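Hydrophilic protein, virA protein (Chromobacterium violaceum, PDB 3BO6) is a phosphothreonine lyase effector of the SpvC family that probably removes phosphate from phosphothreonine of host kinases irreversibly by beta-elimination. Local coordinates at residues T8-L12 with N144-S148; H30-A34 with G102-D108. All blocks are in the same frame, centred on the assembly; numbering follows the deposited sequence.

Interaction 1 of 2, residues T8-L12 with N144-S148; sequences TNEDL and NSQYS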
ATOM      1  N   THR A   8      -5.203  -6.130 -16.736  1.00  9.85           N
ATOM      2  CA  THR A   8      -5.022  -4.831 -16.101  1.00  8.70           C
ATOM      3  C   THR A   8      -3.763  -4.137 -16.620  1.00  7.05           C
ATOM      4  O   THR A   8      -3.785  -2.953 -16.984  1.00  7.88           O
ATOM      5  CB  THR A   8      -4.941  -4.982 -14.591  1.00  8.55           C
ATOM      6  OG1 THR A   8      -6.141  -5.603 -14.108  1.00  9.61           O
ATOM      7  CG2 THR A   8      -4.760  -3.616 -13.931  1.00  7.35           C
ATOM      8  N   ASN A   9      -2.664  -4.879 -16.653  1.00  7.94           N
ATOM      9  CA  ASN A   9      -1.395  -4.334 -17.111  1.00  6.92           C
ATOM     10  C   ASN A   9      -1.406  -4.034 -18.625  1.00  6.71           C
ATOM     11  O   ASN A   9      -0.877  -3.016 -19.066  1.00  8.48           O
ATOM     12  CB  ASN A   9      -0.256  -5.278 -16.728  1.00  7.32           C
ATOM     13  CG  ASN A   9       1.105  -4.652 -16.932  1.00  9.04           C
ATOM     14  OD1 ASN A   9       1.340  -3.514 -16.534  1.00  8.52           O
ATOM     15  ND2 ASN A   9       2.019  -5.401 -17.535  1.00 14.09           N
ATOM     16  N   GLU A  10      -2.003  -4.923 -19.420  1.00  6.81           N
ATOM     17  CA  GLU A  10      -2.082  -4.664 -20.859  1.00  9.63           C
ATOM     18  C   GLU A  10      -2.856  -3.379 -21.176  1.00  9.55           C
ATOM     19  O   GLU A  10      -2.506  -2.634 -22.098  1.00  9.85           O
ATOM     20  CB  GLU A  10      -2.680  -5.871 -21.586  1.00 11.73           C
ATOM     21  CG  GLU A  10      -1.791  -7.110 -21.541  1.00 12.05           C
ATOM     22  CD  GLU A  10      -0.388  -6.817 -22.034  1.00 11.87           C
ATOM     23  OE1 GLU A  10      -0.245  -6.439 -23.217  1.00 18.60           O
ATOM     24  OE2 GLU A  10       0.570  -6.967 -21.250  1.00 15.96           O
ATOM     25  N   ASP A  11      -3.908  -3.115 -20.402  1.00  9.51           N
ATOM     26  CA  ASP A  11      -4.669  -1.879 -20.554  1.00  8.50           C
ATOM     27  C   ASP A  11      -3.823  -0.653 -20.183  1.00  7.67           C
ATOM     28  O   ASP A  11      -3.879   0.375 -20.850  1.00  9.70           O
ATOM     29  CB  ASP A  11      -5.959  -1.926 -19.726  1.00  8.50           C
ATOM     30  CG  ASP A  11      -6.672  -0.605 -19.705  1.00 13.45           C
ATOM     31  OD1 ASP A  11      -7.258  -0.239 -20.740  1.00 15.26           O
ATOM     32  OD2 ASP A  11      -6.632   0.082 -18.663  1.00 12.36           O
ATOM     33  N   LEU A  12      -3.024  -0.764 -19.122  1.00  6.70           N
ATOM     34  CA  LEU A  12      -2.112   0.323 -18.767  1.00  8.01           C
ATOM     35  C   LEU A  12      -1.114   0.620 -19.891  1.00  9.20           C
ATOM     36  O   LEU A  12      -0.779   1.772 -20.124  1.00 10.72           O
ATOM     37  CB  LEU A  12      -1.347   0.024 -17.475  1.00  7.29           C
ATOM     38  CG  LEU A  12      -2.130   0.016 -16.170  1.00  7.16           C
ATOM     39  CD1 LEU A  12      -1.151  -0.283 -15.025  1.00  7.78           C
ATOM     40  CD2 LEU A  12      -2.869   1.346 -15.943  1.00  7.16           C
ATOM     41  N   ASN A 144     -14.253  -3.967 -14.720  1.00  8.46           N
ATOM     42  CA  ASN A 144     -13.463  -4.669 -15.747  1.00  8.32           C
ATOM     43  C   ASN A 144     -11.979  -4.808 -15.400  1.00  9.00           C
ATOM     44  O   ASN A 144     -11.174  -5.218 -16.232  1.00  9.59           O
ATOM     45  CB  ASN A 144     -13.621  -4.002 -17.112  1.00  8.37           C
ATOM     46  CG  ASN A 144     -13.053  -2.595 -17.155  1.00 10.22           C
ATOM     47  OD1 ASN A 144     -12.499  -2.097 -16.166  1.00  8.51           O
ATOM     48  ND2 ASN A 144     -13.184  -1.948 -18.305  1.00 11.14           N
ATOM     49  N   SER A 145     -11.635  -4.463 -14.158  1.00  7.78           N
ATOM     50  CA  SER A 145     -10.281  -4.596 -13.631  1.00  8.43           C
ATOM     51  C   SER A 145      -9.296  -3.670 -14.338  1.00  7.26           C
ATOM     52  O   SER A 145      -8.097  -3.928 -14.368  1.00 11.19           O
ATOM     53  CB  SER A 145      -9.791  -6.056 -13.637  1.00  9.15           C
ATOM     54  OG  SER A 145     -10.535  -6.875 -12.744  1.00  9.52           O
ATOM     55  N   GLN A 146      -9.802  -2.575 -14.886  1.00  7.38           N
ATOM     56  CA  GLN A 146      -8.926  -1.559 -15.436  1.00  7.37           C
ATOM     57  C   GLN A 146      -8.806  -0.406 -14.444  1.00  8.48           C
ATOM     58  O   GLN A 146      -9.781  -0.051 -13.771  1.00 10.82           O
ATOM     59  CB  GLN A 146      -9.454  -1.050 -16.771  1.00  9.04           C
ATOM     60  CG  GLN A 146      -9.518  -2.162 -17.808  1.00  9.22           C
ATOM     61  CD  GLN A 146     -10.029  -1.684 -19.137  1.00 13.90           C
ATOM     62  OE1 GLN A 146     -10.567  -0.586 -19.245  1.00 14.30           O
ATOM     63  NE2 GLN A 146      -9.870  -2.512 -20.169  1.00 17.03           N
ATOM     64  N   TYR A 147      -7.616   0.179 -14.360  1.00  6.41           N
ATOM     65  CA  TYR A 147      -7.419   1.387 -13.567  1.00  5.55           C
ATOM     66  C   TYR A 147      -7.918   2.618 -14.327  1.00  7.41           C
ATOM     67  O   TYR A 147      -7.550   2.836 -15.474  1.00  9.62           O
ATOM     68  CB  TYR A 147      -5.924   1.599 -13.298  1.00  6.34           C
ATOM     69  CG  TYR A 147      -5.279   0.663 -12.302  1.00  5.66           C
ATOM     70  CD1 TYR A 147      -5.487   0.813 -10.941  1.00  8.46           C
ATOM     71  CD2 TYR A 147      -4.412  -0.344 -12.718  1.00  6.85           C
ATOM     72  CE1 TYR A 147      -4.882  -0.031 -10.025  1.00  9.82           C
ATOM     73  CE2 TYR A 147      -3.813  -1.195 -11.810  1.00  8.11           C
ATOM     74  CZ  TYR A 147      -4.047  -1.029 -10.464  1.00  7.57           C
ATOM     75  OH  TYR A 147      -3.403  -1.895  -9.594  1.00  9.80           O
ATOM     76  N   SER A 148      -8.714   3.457 -13.673  1.00  7.34           N
ATOM     77  CA  SER A 148      -9.048   4.754 -14.255  1.00  6.55           C
ATOM     78  C   SER A 148      -7.968   5.788 -13.926  1.00  6.13           C
ATOM     79  O   SER A 148      -7.245   5.638 -12.938  1.00  6.64           O
ATOM     80  CB  SER A 148     -10.405   5.246 -13.731  1.00  9.72           C
ATOM     81  OG  SER A 148     -10.330   5.618 -12.364  1.00  8.93           O
TER
HETATM   82  O   HOH W   1      -5.682  -0.876 -16.262  1.00  7.74           O
HETATM   83  O   HOH W   2      -7.455   2.595 -18.168  1.00 14.20           O
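Y147, T8 and D11 give up the most surface where helix 7-14 leans on the loop that leads into helix 149-168. The Y147 ring packs beside the helix: T8 CG2 approaches Y147 CE2 to 3.4 Å, and L12 CD2, one turn on from T8, reaches Y147 CD2 at 4.0 Å. The ring also meets F214, and its hydroxyl is hydrogen-bonded to D82, so tyrosine serves both an apolar and a polar neighbour. Threonine is equally two-sided, since T8 OG1 donates to S145 O at 2.6 Å while its methyl touches the ring. The loop is shaped by an Asx turn, in which N144 OD1 accepts from Q146 N (3.0 Å), and it ends at S148, the N-cap of helix 149-168. D11 points toward this loop and works through water: water 1 donates to D11 OD2 (2.8 Å) and T8 O (2.9 Å) and accepts from Y147 N (2.9 Å), while water 2 lies 2.7 Å from both D11 OD2 and Y147 O.

Interaction 2 of 2, residues H30-A34 with G102-D108; sequences HFREA and GLLFSVD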
ATOM      1  N   HIS A  30      -8.224  15.157  -1.784  1.00  7.46           N
ATOM      2  CA  HIS A  30      -8.700  15.672  -0.504  1.00  8.50           C
ATOM      3  C   HIS A  30      -9.111  14.464   0.338  1.00  8.20           C
ATOM      4  O   HIS A  30     -10.161  13.871   0.103  1.00 11.29           O
ATOM      5  CB  HIS A  30      -9.883  16.615  -0.778  1.00  9.51           C
ATOM      6  CG  HIS A  30     -10.438  17.316   0.426  1.00  9.90           C
ATOM      7  ND1 HIS A  30     -11.408  16.755   1.227  1.00  9.21           N
ATOM      8  CD2 HIS A  30     -10.231  18.566   0.910  1.00 11.95           C
ATOM      9  CE1 HIS A  30     -11.733  17.607   2.185  1.00 14.68           C
ATOM     10  NE2 HIS A  30     -11.037  18.716   2.011  1.00 12.55           N
ATOM     11  N   PHE A  31      -8.261  14.072   1.288  1.00  5.76           N
ATOM     12  CA  PHE A  31      -8.531  12.888   2.107  1.00  6.17           C
ATOM     13  C   PHE A  31      -8.966  13.307   3.513  1.00  6.26           C
ATOM     14  O   PHE A  31      -8.158  13.819   4.286  1.00  7.44           O
ATOM     15  CB  PHE A  31      -7.280  11.996   2.206  1.00  8.66           C
ATOM     16  CG  PHE A  31      -6.756  11.531   0.878  1.00  7.80           C
ATOM     17  CD1 PHE A  31      -7.482  10.639   0.107  1.00  6.78           C
ATOM     18  CD2 PHE A  31      -5.537  11.980   0.407  1.00  6.89           C
ATOM     19  CE1 PHE A  31      -6.988  10.188  -1.115  1.00  8.71           C
ATOM     20  CE2 PHE A  31      -5.046  11.547  -0.818  1.00  6.40           C
ATOM     21  CZ  PHE A  31      -5.781  10.657  -1.580  1.00  7.75           C
ATOM     22  N   ARG A  32     -10.242  13.095   3.832  1.00  6.79           N
ATOM     23  CA  ARG A  32     -10.732  13.359   5.179  1.00  8.48           C
ATOM     24  C   ARG A  32     -10.269  12.253   6.131  1.00  9.06           C
ATOM     25  O   ARG A  32     -10.720  11.106   6.023  1.00  9.23           O
ATOM     26  CB  ARG A  32     -12.255  13.393   5.176  1.00 11.55           C
ATOM     27  CG  ARG A  32     -12.842  14.574   4.445  1.00 15.66           C
ATOM     28  CD  ARG A  32     -14.339  14.390   4.284  1.00 18.35           C
ATOM     29  NE  ARG A  32     -14.634  13.394   3.260  1.00 14.24           N
ATOM     30  CZ  ARG A  32     -15.856  13.013   2.910  1.00 17.99           C
ATOM     31  NH1 ARG A  32     -16.917  13.547   3.506  1.00 20.36           N
ATOM     32  NH2 ARG A  32     -16.023  12.111   1.953  1.00 19.31           N
ATOM     33  N   GLU A  33      -9.378  12.578   7.059  1.00  6.99           N
ATOM     34  CA  GLU A  33      -8.898  11.550   7.980  1.00  8.51           C
ATOM     35  C   GLU A  33      -9.978  11.069   8.929  1.00  9.03           C
ATOM     36  O   GLU A  33     -10.852  11.833   9.373  1.00 10.23           O
ATOM     37  CB  GLU A  33      -7.681  12.038   8.762  1.00  7.15           C
ATOM     38  CG  GLU A  33      -6.460  12.178   7.884  1.00  7.09           C
ATOM     39  CD  GLU A  33      -5.232  12.569   8.649  1.00  9.91           C
ATOM     40  OE1 GLU A  33      -4.114  12.275   8.167  1.00  8.98           O
ATOM     41  OE2 GLU A  33      -5.377  13.189   9.721  1.00 17.72           O
ATOM     42  N   ALA A  34      -9.919   9.784   9.235  1.00  8.24           N
ATOM     43  CA  ALA A  34     -10.794   9.221  10.250  1.00  7.77           C
ATOM     44  C   ALA A  34     -10.330   9.616  11.645  1.00 12.69           C
ATOM     45  O   ALA A  34      -9.173   9.400  12.011  1.00 20.44           O
ATOM     46  CB  ALA A  34     -10.805   7.700  10.130  1.00  9.21           C
ATOM     47  N   GLY A 102      -5.410   7.868  10.510  1.00  5.86           N
ATOM     48  CA  GLY A 102      -6.342   8.810   9.896  1.00  8.16           C
ATOM     49  C   GLY A 102      -6.542   8.535   8.415  1.00  5.70           C
ATOM     50  O   GLY A 102      -7.665   8.537   7.902  1.00  6.34           O
ATOM     51  N   LEU A 103      -5.434   8.303   7.721  1.00  3.75           N
ATOM     52  CA  LEU A 103      -5.447   8.017   6.288  1.00  5.93           C
ATOM     53  C   LEU A 103      -5.892   6.581   5.989  1.00  3.82           C
ATOM     54  O   LEU A 103      -6.693   6.348   5.093  1.00  5.89           O
ATOM     55  CB  LEU A 103      -4.059   8.271   5.676  1.00  5.55           C
ATOM     56  CG  LEU A 103      -3.753   9.752   5.389  1.00  6.64           C
ATOM     57  CD1 LEU A 103      -2.250   9.998   5.231  1.00  8.33           C
ATOM     58  CD2 LEU A 103      -4.525  10.226   4.172  1.00  7.93           C
ATOM     59  N   LEU A 104      -5.379   5.615   6.742  1.00  5.12           N
ATOM     60  CA  LEU A 104      -5.659   4.219   6.405  1.00  6.19           C
ATOM     61  C   LEU A 104      -7.117   3.828   6.645  1.00  6.00           C
ATOM     62  O   LEU A 104      -7.618   2.876   6.037  1.00  6.10           O
ATOM     63  CB  LEU A 104      -4.726   3.282   7.178  1.00  7.46           C
ATOM     64  CG  LEU A 104      -3.254   3.326   6.758  1.00  7.04           C
ATOM     65  CD1 LEU A 104      -2.386   2.522   7.730  1.00  9.78           C
ATOM     66  CD2 LEU A 104      -3.105   2.782   5.340  1.00  9.53           C
ATOM     67  N   PHE A 105      -7.792   4.535   7.555  1.00  4.98           N
ATOM     68  CA  PHE A 105      -9.216   4.307   7.812  1.00  6.56           C
ATOM     69  C   PHE A 105     -10.100   5.366   7.163  1.00  6.23           C
ATOM     70  O   PHE A 105     -11.296   5.417   7.415  1.00  8.80           O
ATOM     71  CB  PHE A 105      -9.497   4.230   9.320  1.00  7.25           C
ATOM     72  CG  PHE A 105      -8.961   2.993   9.975  1.00  6.41           C
ATOM     73  CD1 PHE A 105      -7.750   3.023  10.645  1.00  5.47           C
ATOM     74  CD2 PHE A 105      -9.684   1.806   9.939  1.00  9.45           C
ATOM     75  CE1 PHE A 105      -7.232   1.868  11.248  1.00  6.70           C
ATOM     76  CE2 PHE A 105      -9.175   0.646  10.536  1.00 10.47           C
ATOM     77  CZ  PHE A 105      -7.963   0.683  11.200  1.00  8.01           C
ATOM     78  N   SER A 106      -9.521   6.220   6.329  1.00  5.49           N
ATOM     79  CA  SER A 106     -10.286   7.323   5.744  1.00  9.47           C
ATOM     80  C   SER A 106     -11.388   6.854   4.799  1.00  6.67           C
ATOM     81  O   SER A 106     -11.170   5.948   3.983  1.00  8.26           O
ATOM     82  CB  SER A 106      -9.342   8.257   4.979  1.00  7.41           C
ATOM     83  OG  SER A 106     -10.060   9.260   4.251  1.00  6.77           O
ATOM     84  N   VAL A 107     -12.549   7.512   4.861  1.00  8.65           N
ATOM     85  CA  VAL A 107     -13.631   7.266   3.907  0.50  9.63           C
ATOM     86  C   VAL A 107     -13.163   7.549   2.468  1.00  9.45           C
ATOM     87  O   VAL A 107     -13.743   7.052   1.485  1.00 10.06           O
ATOM     88  CB  VAL A 107     -14.858   8.148   4.231  0.50 11.95           C
ATOM     89  CG1 VAL A 107     -14.487   9.626   4.172  0.50 12.68           C
ATOM     90  CG2 VAL A 107     -16.004   7.846   3.283  0.50 13.10           C
ATOM     91  N   ASP A 108     -12.115   8.359   2.344  1.00  6.65           N
ATOM     92  CA  ASP A 108     -11.596   8.767   1.047  1.00  6.17           C
ATOM     93  C   ASP A 108     -10.384   7.959   0.583  1.00  7.05           C
ATOM     94  O   ASP A 108      -9.859   8.198  -0.500  1.00  7.73           O
ATOM     95  CB  ASP A 108     -11.237  10.265   1.066  1.00  9.03           C
ATOM     96  CG  ASP A 108     -12.432  11.159   1.357  1.00 10.71           C
ATOM     97  OD1 ASP A 108     -13.534  10.907   0.816  1.00 11.70           O
ATOM     98  OD2 ASP A 108     -12.264  12.112   2.141  1.00 10.37           O
TER
HETATM   99  O   HOH W   3     -13.048  14.575   0.677  1.00 17.27           O
HETATM  100  O   HOH W   4     -12.741   9.475   7.028  1.00 11.84           O
HETATM  101  O   HOH W   5      -3.083   9.661   8.838  1.00  7.41           O
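This is a largely polar contact, backed by small apolar patches, in which the extended segment 30-34, part of the connection between helices 16-24 and 40-44, runs along the C-terminal end of helix 93-104 and the turn that follows. D108 contributes most surface. Its OD2 accepts from both the backbone N (2.8 Å) and NE (2.9 Å) of R32, while R32 NH2 donates to D108 OD1 at 3.0 Å: a bidentate salt bridge, with V107 CG1 over one face of the guanidinium. S106 OG donates to R32 O (2.6 Å) and accepts from D108 N (2.9 Å), the latter an ST turn, so one small hydroxyl both shapes the turn and holds the loop. Further along, A34 N donates to G102 O at 2.9 Å. An ideal CB on G102 would lie 2.8 Å from E33 CD, so the absence of a side chain lets the backbones close to 4.2 Å between E33 CA and G102 CA. A34 CB packs on F105 CB at 3.8 Å, and F31 CB on L103 CD2, also at 3.8 Å; helix 149-168 lies beside this second patch, where F158 meets F31 edge-to-face and R165 pairs with E33. Because backbone N-H and C=O groups of the loop are bonded directly, an irregular segment is fixed in place without joining a sheet or helix.

From the N terminus, helix 7-14 supplies the first half of interaction 1, whose partner arrives only at residues 144-148, so this contact closes a long loop holding six of the seven strands of the antiparallel sheet. Interaction 2 lies wholly within that loop: the chain runs through helix 16-24 to residues 30-34, then passes through helix 40-44, four strands and helix 93-104, whose C-terminal end opens segment 102-108. The two contacts therefore nest rather than cross. The centres of interactions 1 and 2 are 25 Å apart, and the nearest atoms of interactions 1 and 2 are about 12 Å apart, without touching. Helix 149-168 relates them, since 144-148 leads into it while side chains of both segments of interaction 2 pack against its flank.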